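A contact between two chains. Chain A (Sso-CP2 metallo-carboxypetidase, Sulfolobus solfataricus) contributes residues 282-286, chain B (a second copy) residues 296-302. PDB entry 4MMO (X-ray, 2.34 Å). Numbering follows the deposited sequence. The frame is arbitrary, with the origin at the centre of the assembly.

Chain A, residues 282-286: CNVDG
Chain B 296-302: SKTIVPH

Chain A runs as a loop residue at Cys A282 and then as a strand from Asn A283 through Gly A286 and on beyond it. Asn A283 and Val A284 are extended, with phi/psi of -108/143 and -95/115. Asp A285 breaks this pattern at -87/-26, and Gly A286 returns to an extended shape at -165/148. On chain B the backbone is extended from Ser B296 to Pro B301. Phi/psi is -137/121 at Ser B296, -118/113 at Lys B297, -92/117 at Thr B298, -152/160 at Ile B299, -101/111 at Val B300 and -69/155 at Pro B301. His B302 turns to -96/-15. The stretches cross and run neither parallel nor antiparallel. The register is set by Asp A285 and Ile B299, whose CA atoms lie 5.2 Å apart. No backbone-to-backbone hydrogen bond joins the stretches. Val A284 O and Ile B299 O, both acceptors, lie 3.8 Å apart. The two stretches bury 254 Å² in total.

Two side chains of chain A bond to the backbone of Ile B299. Asn A283 has CA-to-CB pointing toward the other stretch, with chi1 at 179° (t) and chi2 at 71°. Asn A283 ND2 donates to Ile B299 O at 2.9 Å, with an N-H...acceptor angle of 152°. Asp A285 has CA-to-CB pointing sideways, but chi1 of -58° (m) and chi2 of -81° bring its end nearer. Ile B299 N donates to Asp A285 OD1 at 2.8 Å and 147°. Both polar groups of the Ile B299 backbone are thus bound by chain A side chains.

Asp A285 OD1 also receives a weak hydrogen bond from Thr B298 OG1 at 3.4 Å; the position of this hydroxyl is less certain. Thr B298 has chi1 at 175° (t). Thr B298 CA is 3.3 Å from Asp A285 OD1. Asp A285 OD1 and Ile B299 O are 3.2 Å apart, but both are acceptors and do not bond.

The remaining contacts are close approaches without hydrogen bonds. Pro B301 has CA-to-CB toward the other stretch and a C-gamma exo ring. The ring packs on backbone carbonyls: Pro B301 CD is 3.6 Å from Val A284 O, and Pro B301 CG is 3.7 Å from Asp A285 O. The CA-to-CB bond of Val B300 points away from the other stretch, with chi1 at -179° (t), yet Val B300 CG2 lies 3.7 Å from Asn A283 OD1. The CA-to-CB bond of Ile B299 points sideways, with chi1 at 62° (p) and chi2 at 175° (t). That of Val A284 also points sideways, with chi1 at 178° (t), and its side chain makes no close contact with the other stretch. Lys B297 is poorly ordered, and its side-chain end leads away.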

# COMPACT_ATOMS: atom_id res chain seq x y z
N CYS A 282 6.51 17.18 -2.72
CA CYS A 282 7.02 15.83 -2.55
C CYS A 282 5.85 14.98 -2.08
O CYS A 282 5.54 14.95 -0.89
CB CYS A 282 8.15 15.78 -1.53
SG CYS A 282 8.63 14.09 -1.06
N ASN A 283 5.21 14.30 -3.02
CA ASN A 283 3.98 13.56 -2.74
C ASN A 283 4.20 12.05 -2.75
O ASN A 283 4.97 11.53 -3.56
CB ASN A 283 2.92 13.95 -3.77
CG ASN A 283 1.62 13.22 -3.56
OD1 ASN A 283 0.90 13.48 -2.60
ND2 ASN A 283 1.30 12.31 -4.47
N VAL A 284 3.51 11.35 -1.85
CA VAL A 284 3.55 9.90 -1.82
C VAL A 284 2.35 9.35 -2.59
O VAL A 284 1.20 9.56 -2.19
CB VAL A 284 3.53 9.35 -0.37
CG1 VAL A 284 3.52 7.83 -0.36
CG2 VAL A 284 4.73 9.88 0.41
N ASP A 285 2.62 8.66 -3.69
CA ASP A 285 1.56 8.09 -4.52
C ASP A 285 1.17 6.72 -4.01
O ASP A 285 0.05 6.26 -4.23
CB ASP A 285 2.02 7.97 -5.97
CG ASP A 285 2.43 9.28 -6.56
OD1 ASP A 285 1.54 10.05 -6.99
OD2 ASP A 285 3.65 9.55 -6.60
N GLY A 286 2.11 6.06 -3.34
CA GLY A 286 1.88 4.71 -2.90
C GLY A 286 2.86 4.23 -1.86
O GLY A 286 4.02 4.64 -1.84
N SER B 296 3.31 3.84 -13.39
CA SER B 296 3.06 4.99 -12.53
C SER B 296 1.66 5.57 -12.70
O SER B 296 1.28 5.99 -13.80
CB SER B 296 4.10 6.08 -12.79
OG SER B 296 3.77 7.26 -12.09
N LYS B 297 0.91 5.58 -11.61
CA LYS B 297 -0.35 6.31 -11.52
C LYS B 297 -0.19 7.36 -10.43
O LYS B 297 -0.06 7.02 -9.26
CB LYS B 297 -1.51 5.37 -11.19
CG LYS B 297 -2.88 5.93 -11.52
CD LYS B 297 -3.97 4.91 -11.25
CE LYS B 297 -5.23 5.55 -10.68
NZ LYS B 297 -6.38 5.47 -11.62
N THR B 298 -0.20 8.63 -10.82
CA THR B 298 0.15 9.71 -9.91
C THR B 298 -1.08 10.29 -9.20
O THR B 298 -1.97 10.84 -9.84
CB THR B 298 0.95 10.82 -10.64
OG1 THR B 298 1.17 11.92 -9.75
CG2 THR B 298 0.22 11.32 -11.89
N ILE B 299 -1.12 10.15 -7.88
CA ILE B 299 -2.31 10.49 -7.11
C ILE B 299 -2.02 10.91 -5.67
O ILE B 299 -0.96 10.62 -5.12
CB ILE B 299 -3.28 9.29 -7.02
CG1 ILE B 299 -2.62 8.10 -6.30
CG2 ILE B 299 -3.75 8.88 -8.40
CD1 ILE B 299 -3.55 6.91 -6.07
N VAL B 300 -2.98 11.61 -5.07
CA VAL B 300 -3.05 11.71 -3.61
C VAL B 300 -4.11 10.72 -3.17
O VAL B 300 -5.29 10.92 -3.46
CB VAL B 300 -3.47 13.12 -3.14
CG1 VAL B 300 -3.50 13.17 -1.61
CG2 VAL B 300 -2.53 14.18 -3.70
N PRO B 301 -3.71 9.62 -2.49
CA PRO B 301 -4.74 8.68 -2.07
C PRO B 301 -5.63 9.26 -0.97
O PRO B 301 -5.19 10.16 -0.25
CB PRO B 301 -3.94 7.48 -1.53
CG PRO B 301 -2.54 7.69 -2.02
CD PRO B 301 -2.36 9.17 -2.09
N HIS B 302 -6.86 8.78 -0.85
CA HIS B 302 -7.77 9.30 0.16
C HIS B 302 -7.76 8.43 1.41
O HIS B 302 -8.24 8.84 2.47
CB HIS B 302 -9.20 9.40 -0.39
CG HIS B 302 -9.87 8.08 -0.59
ND1 HIS B 302 -10.56 7.45 0.42
CD2 HIS B 302 -9.97 7.28 -1.67
CE1 HIS B 302 -11.06 6.31 -0.03
NE2 HIS B 302 -10.71 6.18 -1.30